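Local structure of sialidase B (Streptococcus pneumoniae serotype 4, 4XJW) at residues K60-S65 / R79-G84; S322-I327 / L439-G444; P417-A422 / G449-P454. The protein cleaves terminal alpha-linked sialic acids from oligosaccharides, glycoproteins and glycolipids, as a family 33 glycosidase that works as an intramolecular trans-sialidase. The protein carries 1 engineered substitution. All coordinates share one frame; numbering follows the deposited sequence.

Contact 1: K60-S65 / R79-G84; sequences KNNYFS and RDAQKG. With PO4 (phosphate ion), chain D.
Arg79 NH1 serves two acceptors at the edge of its guanidinium: the hydroxyl of Tyr63 (Arg79 NH1 to Tyr63 OH 3.2 Å) and O2 of a phosphate ion, probably from the crystallisation liquor (Arg79 NH1 to phosphate O2 2.7 Å, 168° at the hydrogen). The Tyr63 and Arg79 side chains lie side by side, pointing the same way, ring and guanidinium planes 71° apart, with Arg79 CD resting obliquely against the ring. Tyr63 OH also bonds Glu77, while Arg155 shares the phosphate. Over one guanidinium face lies the Asn61 amide, nearly parallel at 22°, with Asn61 CG 3.3 Å from Arg79 NH2. This is stacking: Asn61 OD1 is badly angled for NH2, and a water joins them instead, accepting from NH2, donating to the phosphate and, weakly, to OD1.

The two segments form the open end of the antiparallel hairpin 63-69/74-80, in the lectin-like N-terminal domain of the concanavalin clan. Here Arg79 N bonds Tyr63 O at 2.9 Å, whereas the return bond from Tyr63 N to Arg79 O is weak.

Next to this pair the Asn62 side chain makes two bonds to the other segment. Asn62 OD1 accepts from Ala81 N (2.9 Å), almost straight, the donor standing well above the carbonyl plane. Asn62 ND2 gives to Gln82 OE1 (2.8 Å), the two side chains crossing at about a right angle; Asn143 supplies further partners to both ND2 and OE1. The segment after the strand is shaped by an Asx motif, Asp80 OD1 receiving the Lys83 N-H, while Asp80 OD2 forms a salt bridge with Lys83 NZ (2.6 Å).

Contact 2: S322-I327 / L439-G444; sequences SGFKEI and LPPFLG
Phe324 and Pro441 make a buried, largely apolar contact between the start of strand 324-327 and the loop between strands 437-438 and 451-459. The proline lies over one face of the phenyl ring as a CH-pi contact: Pro441 CD is 3.9 Å from the Phe324 ring centroid and 21° off the ring normal. It sits toward the rim, where Pro441 CD approaches Phe324 CD1 to 3.6 Å. At the far end of the ring, Phe324 CZ meets the carbonyl of Leu439 obliquely (Phe324 CZ to Leu439 O 3.8 Å).

Ser322 supplies the second patch. Ser322 CB packs on Pro441 CB and comes within 3.5 Å of Gly444 O. With chi1 at 73°, Ser322 OG lies between the backbone N and the carbonyl carbon, from where it accepts the Phe324 N-H (Phe324 N to Ser322 OG 3.0 Å). That ST turn folds the chain just before the strand and brings OG to the edge of the Phe324 ring. Polar ties come from the next residue of the loop: Glu445 bonds the backbone of Ser322 and, through OE1, Glu326 N.

Strand 324-327 belongs to the sheet inserted between strands 301-308 and 420-426, so the contact is a junction between that inserted beta domain and the sialidase beta-propeller.

Contact 3: P417-A422 / G449-P454; sequences PTNYIA and GTYLCP
Asn419 and Gly449 join neighbouring parts of the sialidase beta-propeller, where the approach to strand 420-426 meets the lead-in to strand 451-459. These strands share a sheet but are not paired in it, strands 301-308 and 286-294 standing between them.

Two hydrogen bonds tie the residues reciprocally. Gly449 N gives to Asn419 O (3.2 Å), a bent bond, and Asn419 ND2 gives to Gly449 O (2.8 Å). The latter donor stands 58° above the plane of the Gly449 carbonyl, although the acceptor lies close to the plane of the Asn419 amide. Chi1 of 57° places Asn419 CG between its own N and carbonyl carbon. Having no side chain, Gly449 can bring its backbone close against Asn419 O. Asn419 ND2 also gives to a water (2.9 Å) that in turn donates to Tyr420 O and Thr450 O, so the water bridges both segments at three points.

The Asn419 amide also touches the Tyr451 ring, Asn419 ND2 3.3 Å from Tyr451 CE1, its plane 21° from that of the ring. Asn448 ND2 links the two side chains further, bonding Asn419 OD1 and Tyr451 OH. In the second side-chain pair, Ile421, extended at chi2, brings CD1 to 3.5 Å from Thr450 OG1, which has a weak bond to Thr470.

The side chain of Tyr451 is about 7 Å from that of Glu503, a predicted active-site residue, and about 10 Å from that of Tyr615, the likely nucleophile, which puts this junction of propeller strands beside the probable catalytic pocket of a family 33 sialidase.

Overall arrangement
Contact 1 stands apart in the N-terminal lectin-like domain: centre to centre it is about 53 Å from contact 3 and about 64 Å from contact 2, across the centre of the chain, and its segments close before the others begin. Contacts 2 and 3 lie about 12 Å apart, centre to centre, and touch. Their segments alternate along the chain, 322-327, 417-422, 439-444, 449-454, and Leu439 N meets Ile421 O at 2.8 Å, probably as a hydrogen bond, where strands 437-438 and 420-426 adjoin. Contact 2 joins the inserted sheet to the propeller next to contact 3, while 417-422 and 449-454 belong to the propeller, with Tyr451 near the probable active site.

Contact 1: K60-S65 / R79-G84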
loop_
_atom_site.group_PDB
_atom_site.type_symbol
_atom_site.label_atom_id
_atom_site.label_comp_id
_atom_site.label_asym_id
_atom_site.label_seq_id
_atom_site.Cartn_x
_atom_site.Cartn_y
_atom_site.Cartn_z
ATOM N N LYS A 60 30.933 -17.483 21.729
ATOM C CA LYS A 60 29.508 -17.541 21.429
ATOM C C LYS A 60 29.056 -16.423 20.495
ATOM O O LYS A 60 27.986 -16.520 19.904
ATOM C CB LYS A 60 28.664 -17.558 22.703
ATOM C CG LYS A 60 28.484 -16.206 23.345
ATOM C CD LYS A 60 27.549 -16.314 24.537
ATOM C CE LYS A 60 27.080 -14.940 24.976
ATOM N NZ LYS A 60 28.192 -13.960 24.968
ATOM N N ASN A 61 29.861 -15.369 20.363
ATOM C CA ASN A 61 29.523 -14.267 19.462
ATOM C C ASN A 61 30.292 -14.314 18.151
ATOM O O ASN A 61 30.548 -13.284 17.524
ATOM C CB ASN A 61 29.719 -12.921 20.168
ATOM C CG ASN A 61 28.808 -12.761 21.357
ATOM O OD1 ASN A 61 27.745 -13.384 21.424
ATOM N ND2 ASN A 61 29.222 -11.932 22.316
ATOM N N ASN A 62 30.674 -15.520 17.743
ATOM C CA ASN A 62 31.326 -15.719 16.469
ATOM C C ASN A 62 30.455 -16.609 15.606
ATOM O O ASN A 62 30.610 -17.836 15.617
ATOM C CB ASN A 62 32.694 -16.386 16.647
ATOM C CG ASN A 62 33.776 -15.417 17.078
ATOM O OD1 ASN A 62 33.519 -14.443 17.787
ATOM N ND2 ASN A 62 35.010 -15.689 16.646
ATOM N N TYR A 63 29.528 -16.003 14.865
ATOM C CA TYR A 63 28.645 -16.776 13.997
ATOM C C TYR A 63 27.958 -15.939 12.940
ATOM O O TYR A 63 27.861 -14.713 13.054
ATOM C CB TYR A 63 27.584 -17.540 14.797
ATOM C CG TYR A 63 26.566 -16.674 15.507
ATOM C CD1 TYR A 63 26.793 -16.233 16.803
ATOM C CD2 TYR A 63 25.366 -16.317 14.895
ATOM C CE1 TYR A 63 25.875 -15.463 17.460
ATOM C CE2 TYR A 63 24.432 -15.531 15.562
ATOM C CZ TYR A 63 24.697 -15.111 16.846
ATOM O OH TYR A 63 23.790 -14.330 17.527
ATOM N N PHE A 64 27.499 -16.645 11.913
ATOM C CA PHE A 64 26.615 -16.118 10.890
ATOM C C PHE A 64 25.305 -16.873 10.989
ATOM O O PHE A 64 25.289 -18.090 11.192
ATOM C CB PHE A 64 27.217 -16.342 9.515
ATOM C CG PHE A 64 26.242 -16.127 8.383
ATOM C CD1 PHE A 64 25.780 -14.853 8.090
ATOM C CD2 PHE A 64 25.798 -17.195 7.613
ATOM C CE1 PHE A 64 24.893 -14.641 7.046
ATOM C CE2 PHE A 64 24.905 -16.996 6.566
ATOM C CZ PHE A 64 24.447 -15.718 6.293
ATOM N N SER A 65 24.197 -16.165 10.842
ATOM C CA SER A 65 22.910 -16.834 10.853
ATOM C C SER A 65 21.951 -16.159 9.894
ATOM O O SER A 65 22.041 -14.947 9.671
ATOM C CB SER A 65 22.313 -16.828 12.257
ATOM O OG SER A 65 21.847 -15.530 12.600
ATOM N N ARG A 79 28.769 -11.977 12.923
ATOM C CA ARG A 79 29.429 -11.582 14.166
ATOM C C ARG A 79 30.800 -12.219 14.328
ATOM O O ARG A 79 30.970 -13.415 14.087
ATOM C CB ARG A 79 28.561 -11.968 15.365
ATOM C CG ARG A 79 27.120 -11.493 15.259
ATOM C CD ARG A 79 26.328 -11.850 16.490
ATOM N NE ARG A 79 26.815 -11.117 17.650
ATOM C CZ ARG A 79 26.374 -11.280 18.895
ATOM N NH1 ARG A 79 25.422 -12.169 19.163
ATOM N NH2 ARG A 79 26.896 -10.552 19.874
ATOM N N ASP A 80 31.767 -11.415 14.754
ATOM C CA ASP A 80 33.113 -11.910 15.036
ATOM C C ASP A 80 33.684 -11.030 16.140
ATOM O O ASP A 80 33.969 -9.853 15.916
ATOM C CB ASP A 80 33.988 -11.835 13.780
ATOM C CG ASP A 80 35.367 -12.467 13.969
ATOM O OD1 ASP A 80 36.031 -12.184 14.986
ATOM O OD2 ASP A 80 35.792 -13.235 13.080
ATOM N N ALA A 81 33.834 -11.599 17.332
ATOM C CA ALA A 81 34.238 -10.832 18.506
ATOM C C ALA A 81 35.676 -10.346 18.405
ATOM O O ALA A 81 36.019 -9.293 18.937
ATOM C CB ALA A 81 34.051 -11.653 19.760
ATOM N N GLN A 82 36.517 -11.124 17.734
ATOM C CA GLN A 82 37.928 -10.773 17.606
ATOM C C GLN A 82 38.143 -9.656 16.587
ATOM O O GLN A 82 39.145 -8.945 16.638
ATOM C CB GLN A 82 38.764 -11.999 17.241
ATOM C CG GLN A 82 38.987 -12.965 18.408
ATOM C CD GLN A 82 37.757 -13.800 18.731
ATOM O OE1 GLN A 82 37.244 -14.523 17.878
ATOM N NE2 GLN A 82 37.283 -13.707 19.962
ATOM N N LYS A 83 37.204 -9.514 15.653
ATOM C CA LYS A 83 37.242 -8.408 14.703
ATOM C C LYS A 83 36.418 -7.225 15.217
ATOM O O LYS A 83 36.468 -6.130 14.652
ATOM C CB LYS A 83 36.732 -8.850 13.329
ATOM C CG LYS A 83 37.538 -9.977 12.676
ATOM C CD LYS A 83 36.872 -10.462 11.383
ATOM C CE LYS A 83 37.664 -11.580 10.706
ATOM N NZ LYS A 83 37.904 -12.763 11.597
ATOM N N GLY A 84 35.672 -7.443 16.297
ATOM C CA GLY A 84 34.821 -6.409 16.858
ATOM C C GLY A 84 33.660 -6.045 15.948
ATOM O O GLY A 84 33.216 -4.894 15.912
HETATM P P PO4 D . 22.880 -12.873 21.687
HETATM O O1 PO4 D . 22.449 -14.058 22.511
HETATM O O2 PO4 D . 24.394 -12.814 21.607
HETATM O O3 PO4 D . 22.302 -13.042 20.293
HETATM O O4 PO4 D . 22.343 -11.613 22.317
HETATM O O HOH W 1 25.857 -10.811 22.441
#

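Contact 2: S322-I327 / L439-G444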
loop_
_atom_site.group_PDB
_atom_site.type_symbol
_atom_site.label_atom_id
_atom_site.label_comp_id
_atom_site.label_asym_id
_atom_site.label_seq_id
_atom_site.Cartn_x
_atom_site.Cartn_y
_atom_site.Cartn_z
ATOM N N SER A 322 -13.557 25.444 3.264
ATOM C CA SER A 322 -13.745 24.551 2.119
ATOM C C SER A 322 -12.790 24.879 0.986
ATOM O O SER A 322 -12.536 24.047 0.109
ATOM C CB SER A 322 -15.176 24.664 1.595
ATOM O OG SER A 322 -15.365 25.896 0.919
ATOM N N GLY A 323 -12.279 26.106 0.991
ATOM C CA GLY A 323 -11.439 26.576 -0.095
ATOM C C GLY A 323 -12.217 27.252 -1.207
ATOM O O GLY A 323 -11.630 27.704 -2.188
ATOM N N PHE A 324 -13.541 27.312 -1.066
ATOM C CA PHE A 324 -14.389 27.902 -2.096
ATOM C C PHE A 324 -15.269 29.011 -1.539
ATOM O O PHE A 324 -15.717 28.939 -0.398
ATOM C CB PHE A 324 -15.322 26.859 -2.707
ATOM C CG PHE A 324 -14.619 25.714 -3.361
ATOM C CD1 PHE A 324 -14.253 24.605 -2.620
ATOM C CD2 PHE A 324 -14.347 25.737 -4.722
ATOM C CE1 PHE A 324 -13.613 23.536 -3.217
ATOM C CE2 PHE A 324 -13.701 24.675 -5.327
ATOM C CZ PHE A 324 -13.342 23.574 -4.576
ATOM N N LYS A 325 -15.529 30.017 -2.363
ATOM C CA LYS A 325 -16.531 31.022 -2.031
ATOM C C LYS A 325 -17.841 30.683 -2.731
ATOM O O LYS A 325 -17.874 30.499 -3.950
ATOM C CB LYS A 325 -16.062 32.415 -2.450
ATOM C CG LYS A 325 -16.806 33.550 -1.749
ATOM C CD LYS A 325 -16.235 34.904 -2.144
ATOM C CE LYS A 325 -16.468 35.953 -1.061
ATOM N NZ LYS A 325 -15.647 37.175 -1.311
ATOM N N GLU A 326 -18.918 30.577 -1.962
ATOM C CA GLU A 326 -20.233 30.365 -2.550
ATOM C C GLU A 326 -20.852 31.710 -2.888
ATOM O O GLU A 326 -20.938 32.594 -2.037
ATOM C CB GLU A 326 -21.144 29.584 -1.602
ATOM C CG GLU A 326 -22.564 29.410 -2.122
ATOM C CD GLU A 326 -23.340 28.349 -1.367
ATOM O OE1 GLU A 326 -22.781 27.758 -0.415
ATOM O OE2 GLU A 326 -24.511 28.103 -1.730
ATOM N N ILE A 327 -21.260 31.867 -4.144
ATOM C CA ILE A 327 -21.952 33.070 -4.589
ATOM C C ILE A 327 -23.171 32.666 -5.400
ATOM O O ILE A 327 -23.042 32.212 -6.539
ATOM C CB ILE A 327 -21.050 33.964 -5.455
ATOM C CG1 ILE A 327 -19.787 34.363 -4.689
ATOM C CG2 ILE A 327 -21.812 35.199 -5.904
ATOM C CD1 ILE A 327 -18.657 34.858 -5.574
ATOM N N LEU A 439 -14.057 18.548 -7.193
ATOM C CA LEU A 439 -15.470 18.437 -6.862
ATOM C C LEU A 439 -15.898 19.673 -6.087
ATOM O O LEU A 439 -15.080 20.293 -5.407
ATOM C CB LEU A 439 -15.755 17.170 -6.042
ATOM C CG LEU A 439 -15.684 15.818 -6.770
ATOM C CD1 LEU A 439 -16.689 14.836 -6.195
ATOM C CD2 LEU A 439 -15.878 15.973 -8.260
ATOM N N PRO A 440 -17.187 20.041 -6.182
ATOM C CA PRO A 440 -17.668 21.160 -5.366
ATOM C C PRO A 440 -17.639 20.808 -3.881
ATOM O O PRO A 440 -17.598 19.627 -3.530
ATOM C CB PRO A 440 -19.117 21.316 -5.825
ATOM C CG PRO A 440 -19.516 19.955 -6.289
ATOM C CD PRO A 440 -18.280 19.389 -6.925
ATOM N N PRO A 441 -17.660 21.824 -3.007
ATOM C CA PRO A 441 -17.809 21.551 -1.576
ATOM C C PRO A 441 -19.235 21.096 -1.281
ATOM O O PRO A 441 -20.166 21.567 -1.936
ATOM C CB PRO A 441 -17.534 22.914 -0.929
ATOM C CG PRO A 441 -17.872 23.903 -1.982
ATOM C CD PRO A 441 -17.534 23.264 -3.294
ATOM N N PHE A 442 -19.399 20.184 -0.327
ATOM C CA PHE A 442 -20.717 19.634 -0.029
ATOM C C PHE A 442 -21.259 20.038 1.345
ATOM O O PHE A 442 -22.440 19.836 1.632
ATOM C CB PHE A 442 -20.696 18.111 -0.153
ATOM C CG PHE A 442 -20.448 17.625 -1.550
ATOM C CD1 PHE A 442 -21.500 17.472 -2.440
ATOM C CD2 PHE A 442 -19.159 17.333 -1.977
ATOM C CE1 PHE A 442 -21.269 17.029 -3.739
ATOM C CE2 PHE A 442 -18.920 16.884 -3.258
ATOM C CZ PHE A 442 -19.977 16.740 -4.146
ATOM N N LEU A 443 -20.403 20.611 2.183
ATOM C CA LEU A 443 -20.780 20.916 3.559
ATOM C C LEU A 443 -20.644 22.400 3.908
ATOM O O LEU A 443 -20.439 22.758 5.072
ATOM C CB LEU A 443 -19.979 20.047 4.535
ATOM C CG LEU A 443 -20.230 18.540 4.421
ATOM C CD1 LEU A 443 -19.292 17.744 5.299
ATOM C CD2 LEU A 443 -21.666 18.204 4.750
ATOM N N GLY A 444 -20.771 23.264 2.906
ATOM C CA GLY A 444 -20.718 24.700 3.141
ATOM C C GLY A 444 -19.330 25.322 3.104
ATOM O O GLY A 444 -18.320 24.619 3.047
#

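Contact 3: P417-A422 / G449-P454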
loop_
_atom_site.group_PDB
_atom_site.type_symbol
_atom_site.label_atom_id
_atom_site.label_comp_id
_atom_site.label_asym_id
_atom_site.label_seq_id
_atom_site.Cartn_x
_atom_site.Cartn_y
_atom_site.Cartn_z
ATOM N N PRO A 417 -5.073 26.089 2.259
ATOM C CA PRO A 417 -4.362 24.904 2.760
ATOM C C PRO A 417 -5.315 23.957 3.461
ATOM O O PRO A 417 -5.320 23.858 4.678
ATOM C CB PRO A 417 -3.361 25.488 3.766
ATOM C CG PRO A 417 -4.033 26.751 4.241
ATOM C CD PRO A 417 -4.701 27.303 3.010
ATOM N N THR A 418 -6.127 23.259 2.675
ATOM C CA THR A 418 -7.076 22.304 3.224
ATOM C C THR A 418 -7.162 21.146 2.248
ATOM O O THR A 418 -6.516 21.185 1.206
ATOM C CB THR A 418 -8.466 22.951 3.435
ATOM O OG1 THR A 418 -9.305 22.076 4.205
ATOM C CG2 THR A 418 -9.130 23.276 2.099
ATOM N N ASN A 419 -7.944 20.122 2.572
ATOM C CA ASN A 419 -8.074 18.967 1.670
ATOM C C ASN A 419 -9.257 19.099 0.717
ATOM O O ASN A 419 -10.309 19.648 1.077
ATOM C CB ASN A 419 -8.203 17.676 2.474
ATOM C CG ASN A 419 -9.362 17.724 3.439
ATOM O OD1 ASN A 419 -9.325 18.473 4.416
ATOM N ND2 ASN A 419 -10.405 16.933 3.171
ATOM N N TYR A 420 -9.079 18.579 -0.499
ATOM C CA TYR A 420 -10.108 18.624 -1.533
ATOM C C TYR A 420 -10.355 17.224 -2.088
ATOM O O TYR A 420 -9.584 16.304 -1.816
ATOM C CB TYR A 420 -9.686 19.536 -2.689
ATOM C CG TYR A 420 -9.321 20.948 -2.286
ATOM C CD1 TYR A 420 -8.075 21.240 -1.732
ATOM C CD2 TYR A 420 -10.219 21.993 -2.472
ATOM C CE1 TYR A 420 -7.741 22.532 -1.371
ATOM C CE2 TYR A 420 -9.893 23.286 -2.112
ATOM C CZ TYR A 420 -8.659 23.545 -1.561
ATOM O OH TYR A 420 -8.339 24.836 -1.201
ATOM N N ILE A 421 -11.419 17.073 -2.869
ATOM C CA ILE A 421 -11.631 15.852 -3.648
ATOM C C ILE A 421 -11.606 16.230 -5.115
ATOM O O ILE A 421 -12.222 17.220 -5.507
ATOM C CB ILE A 421 -12.978 15.171 -3.326
ATOM C CG1 ILE A 421 -13.021 14.737 -1.865
ATOM C CG2 ILE A 421 -13.205 13.943 -4.222
ATOM C CD1 ILE A 421 -14.330 14.052 -1.456
ATOM N N ALA A 422 -10.884 15.456 -5.921
ATOM C CA ALA A 422 -10.883 15.685 -7.365
ATOM C C ALA A 422 -11.325 14.434 -8.080
ATOM O O ALA A 422 -11.267 13.349 -7.511
ATOM C CB ALA A 422 -9.524 16.100 -7.845
ATOM N N GLY A 449 -12.933 19.541 2.962
ATOM C CA GLY A 449 -13.456 18.450 2.160
ATOM C C GLY A 449 -13.692 17.227 3.023
ATOM O O GLY A 449 -13.046 17.045 4.067
ATOM N N THR A 450 -14.644 16.397 2.612
ATOM C CA THR A 450 -14.791 15.090 3.227
ATOM C C THR A 450 -13.642 14.238 2.696
ATOM O O THR A 450 -12.948 14.644 1.761
ATOM C CB THR A 450 -16.134 14.441 2.884
ATOM O OG1 THR A 450 -16.269 14.311 1.460
ATOM C CG2 THR A 450 -17.296 15.286 3.431
ATOM N N TYR A 451 -13.441 13.077 3.303
ATOM C CA TYR A 451 -12.305 12.231 2.960
ATOM C C TYR A 451 -12.798 11.037 2.160
ATOM O O TYR A 451 -13.677 10.302 2.617
ATOM C CB TYR A 451 -11.601 11.763 4.228
ATOM C CG TYR A 451 -11.285 12.881 5.197
ATOM C CD1 TYR A 451 -10.337 13.844 4.891
ATOM C CD2 TYR A 451 -11.944 12.968 6.417
ATOM C CE1 TYR A 451 -10.048 14.872 5.777
ATOM C CE2 TYR A 451 -11.663 13.981 7.308
ATOM C CZ TYR A 451 -10.715 14.929 6.985
ATOM O OH TYR A 451 -10.446 15.942 7.885
ATOM N N LEU A 452 -12.236 10.842 0.966
ATOM C CA LEU A 452 -12.707 9.777 0.096
ATOM C C LEU A 452 -12.432 8.416 0.715
ATOM O O LEU A 452 -11.358 8.177 1.267
ATOM C CB LEU A 452 -12.036 9.878 -1.264
ATOM C CG LEU A 452 -12.582 9.000 -2.383
ATOM C CD1 LEU A 452 -13.969 9.431 -2.800
ATOM C CD2 LEU A 452 -11.624 9.059 -3.566
ATOM N N CYS A 453 -13.406 7.521 0.617
ATOM C CA CYS A 453 -13.186 6.141 1.027
ATOM C C CYS A 453 -12.476 5.394 -0.088
ATOM O O CYS A 453 -12.994 5.298 -1.207
ATOM C CB CYS A 453 -14.511 5.444 1.333
ATOM S SG CYS A 453 -15.450 6.241 2.663
ATOM N N PRO A 454 -11.281 4.859 0.195
ATOM C CA PRO A 454 -10.566 4.187 -0.902
ATOM C C PRO A 454 -11.207 2.878 -1.314
ATOM O O PRO A 454 -11.811 2.175 -0.496
ATOM C CB PRO A 454 -9.182 3.927 -0.326
ATOM C CG PRO A 454 -9.344 3.970 1.170
ATOM C CD PRO A 454 -10.506 4.897 1.450
HETATM O O HOH W 2 -10.246 15.195 0.870
#